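Local coordinates for protein fructuronate-tagaturonate epimerase UxaE from Cohnella laeviribosi in complex with 1 glycerol (Cohnella laeviribosi, PDB 6IL9) that probably interconverts fructuronate and tagaturonate by epimerisation, as a zinc-binding enzyme built on a TIM barrel, at residues Y19-H24 / F147-Y151. Numbering follows the deposited sequence.
Sequences YPRSRH and FQEGY
Between Tyr19 and His24, which both pair with strand 29-36, edge strand 17-26 is broken by a type I beta turn, Tyr19-Ser22, with Pro20 and Arg21 at its corners (phi/psi -68/-28 and -89/6). Ser22 (-93/0) bonds Tyr19 O through N at 3.0 Å and through OG (chi1 p) at 2.7 Å. Against this turn stands the C-terminal end of helix 135-149, terminated by a Schellman motif in which Gly150 has positive phi (58/41). CA atoms are nearest at Ser22-Gln148 (4.4 Å) and Arg21-Glu149 (5.1 Å). A CB on Gly150 would clash with the carbonyl of Arg21, so glycine suits the close approach as well as the cap.

No direct hydrogen bond joins the segments; water links the carbonyls of Gln148 and Gly150, at and just past the helix end, to residues 21-24. One water accepts from Arg21 N (2.9 Å) and donates to Gln148 O (3.0 Å), while two others bridge Gly150 O to Arg21 NH1 and to His24 NE2. Ser22 CA makes a CA-H...O contact with Phe147 O at 3.5 Å. Gln148, fully extended (chi1 and chi2 t), lays CG over the Tyr19 ring, 4.2 Å from its centroid, in a CH-pi contact. The His24 and Phe147 rings meet obliquely, centroids 4.5 Å apart and planes at 36°.

Lys40 binds Gln148 OE1, and Arg112 forms a salt bridge with Glu149. Phe147 also packs on Val31 and Leu42 of strands 29-36 and 39-45, so the contact docks a helix of the TIM barrel onto the N-terminal antiparallel sheet, beside helix 104-111.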
loop_
_atom_site.group_PDB
_atom_site.type_symbol
_atom_site.label_atom_id
_atom_site.label_comp_id
_atom_site.label_asym_id
_atom_site.label_seq_id
_atom_site.Cartn_x
_atom_site.Cartn_y
_atom_site.Cartn_z
ATOM N N TYR A 19 -5.423 -12.768 -23.280
ATOM C CA TYR A 19 -5.194 -11.392 -22.875
ATOM C C TYR A 19 -4.319 -10.728 -23.931
ATOM O O TYR A 19 -3.180 -11.155 -24.129
ATOM C CB TYR A 19 -4.554 -11.340 -21.495
ATOM C CG TYR A 19 -5.517 -11.771 -20.401
ATOM C CD1 TYR A 19 -6.515 -10.913 -19.953
ATOM C CD2 TYR A 19 -5.445 -13.041 -19.841
ATOM C CE1 TYR A 19 -7.413 -11.309 -18.958
ATOM C CE2 TYR A 19 -6.328 -13.444 -18.842
ATOM C CZ TYR A 19 -7.311 -12.573 -18.407
ATOM O OH TYR A 19 -8.191 -12.967 -17.422
ATOM N N PRO A 20 -4.825 -9.725 -24.654
ATOM C CA PRO A 20 -4.155 -9.330 -25.900
ATOM C C PRO A 20 -2.800 -8.693 -25.677
ATOM O O PRO A 20 -1.926 -8.814 -26.546
ATOM C CB PRO A 20 -5.154 -8.354 -26.539
ATOM C CG PRO A 20 -5.942 -7.817 -25.396
ATOM C CD PRO A 20 -6.045 -8.941 -24.398
ATOM N N ARG A 21 -2.579 -8.048 -24.534
ATOM C CA ARG A 21 -1.298 -7.414 -24.262
ATOM C C ARG A 21 -0.295 -8.355 -23.603
ATOM O O ARG A 21 0.806 -7.914 -23.250
ATOM C CB ARG A 21 -1.510 -6.177 -23.383
ATOM C CG ARG A 21 -2.353 -5.078 -24.025
ATOM C CD ARG A 21 -2.572 -3.938 -23.030
ATOM N NE ARG A 21 -3.353 -2.821 -23.564
ATOM C CZ ARG A 21 -2.835 -1.662 -23.974
ATOM N NH1 ARG A 21 -1.523 -1.452 -23.933
ATOM N NH2 ARG A 21 -3.633 -0.707 -24.428
ATOM N N SER A 22 -0.627 -9.643 -23.452
ATOM C CA SER A 22 0.214 -10.575 -22.717
ATOM C C SER A 22 1.200 -11.335 -23.593
ATOM O O SER A 22 1.947 -12.169 -23.071
ATOM C CB SER A 22 -0.654 -11.595 -21.958
ATOM O OG SER A 22 -1.252 -12.511 -22.872
ATOM N N ARG A 23 1.214 -11.098 -24.900
ATOM C CA ARG A 23 2.085 -11.860 -25.786
ATOM C C ARG A 23 3.512 -11.348 -25.662
ATOM O O ARG A 23 3.779 -10.171 -25.928
ATOM C CB ARG A 23 1.598 -11.755 -27.227
ATOM C CG ARG A 23 0.302 -12.492 -27.466
ATOM C CD ARG A 23 -0.182 -12.277 -28.881
ATOM N NE ARG A 23 -1.415 -13.009 -29.149
ATOM C CZ ARG A 23 -2.628 -12.468 -29.120
ATOM N NH1 ARG A 23 -2.779 -11.180 -28.828
ATOM N NH2 ARG A 23 -3.692 -13.218 -29.382
ATOM N N HIS A 24 4.423 -12.231 -25.254
ATOM C CA HIS A 24 5.836 -11.903 -25.128
ATOM C C HIS A 24 6.663 -13.045 -25.702
ATOM O O HIS A 24 6.142 -14.114 -26.033
ATOM C CB HIS A 24 6.205 -11.610 -23.671
ATOM C CG HIS A 24 5.513 -10.401 -23.128
ATOM N ND1 HIS A 24 4.273 -10.460 -22.526
ATOM C CD2 HIS A 24 5.862 -9.092 -23.150
ATOM C CE1 HIS A 24 3.897 -9.239 -22.186
ATOM N NE2 HIS A 24 4.846 -8.392 -22.549
ATOM N N PHE A 147 2.862 -8.428 -16.627
ATOM C CA PHE A 147 3.011 -9.308 -17.782
ATOM C C PHE A 147 1.707 -9.389 -18.569
ATOM O O PHE A 147 1.697 -9.232 -19.796
ATOM C CB PHE A 147 3.467 -10.697 -17.317
ATOM C CG PHE A 147 3.847 -11.638 -18.441
ATOM C CD1 PHE A 147 5.120 -11.612 -18.992
ATOM C CD2 PHE A 147 2.933 -12.560 -18.919
ATOM C CE1 PHE A 147 5.467 -12.481 -20.020
ATOM C CE2 PHE A 147 3.273 -13.432 -19.950
ATOM C CZ PHE A 147 4.544 -13.391 -20.493
ATOM N N GLN A 148 0.592 -9.604 -17.868
ATOM C CA GLN A 148 -0.715 -9.673 -18.516
ATOM C C GLN A 148 -1.011 -8.426 -19.335
ATOM O O GLN A 148 -1.556 -8.516 -20.442
ATOM C CB GLN A 148 -1.800 -9.868 -17.467
ATOM C CG GLN A 148 -3.205 -9.893 -18.043
ATOM C CD GLN A 148 -4.255 -10.080 -16.973
ATOM O OE1 GLN A 148 -4.089 -10.889 -16.058
ATOM N NE2 GLN A 148 -5.343 -9.339 -17.083
ATOM N N GLU A 149 -0.677 -7.255 -18.799
ATOM C CA GLU A 149 -0.994 -5.981 -19.422
ATOM C C GLU A 149 0.129 -5.435 -20.286
ATOM O O GLU A 149 -0.024 -4.342 -20.850
ATOM C CB GLU A 149 -1.344 -4.949 -18.346
ATOM C CG GLU A 149 -2.558 -5.305 -17.528
ATOM C CD GLU A 149 -3.835 -5.278 -18.346
ATOM O OE1 GLU A 149 -3.914 -4.478 -19.307
ATOM O OE2 GLU A 149 -4.749 -6.064 -18.028
ATOM N N GLY A 150 1.241 -6.153 -20.401
ATOM C CA GLY A 150 2.355 -5.682 -21.205
ATOM C C GLY A 150 2.863 -4.331 -20.756
ATOM O O GLY A 150 3.157 -3.465 -21.591
ATOM N N TYR A 151 2.935 -4.121 -19.448
ATOM C CA TYR A 151 3.349 -2.843 -18.871
ATOM C C TYR A 151 4.820 -2.962 -18.510
ATOM O O TYR A 151 5.175 -3.607 -17.522
ATOM C CB TYR A 151 2.501 -2.516 -17.651
ATOM C CG TYR A 151 2.840 -1.203 -16.977
ATOM C CD1 TYR A 151 2.263 -0.018 -17.411
ATOM C CD2 TYR A 151 3.691 -1.165 -15.878
ATOM C CE1 TYR A 151 2.553 1.188 -16.787
ATOM C CE2 TYR A 151 3.990 0.040 -15.238
ATOM C CZ TYR A 151 3.409 1.208 -15.702
ATOM O OH TYR A 151 3.696 2.402 -15.081
HETATM O O HOH W 1 -4.001 -7.963 -22.057
HETATM O O HOH W 2 0.903 -2.959 -23.675
HETATM O O HOH W 3 4.675 -5.497 -23.591
#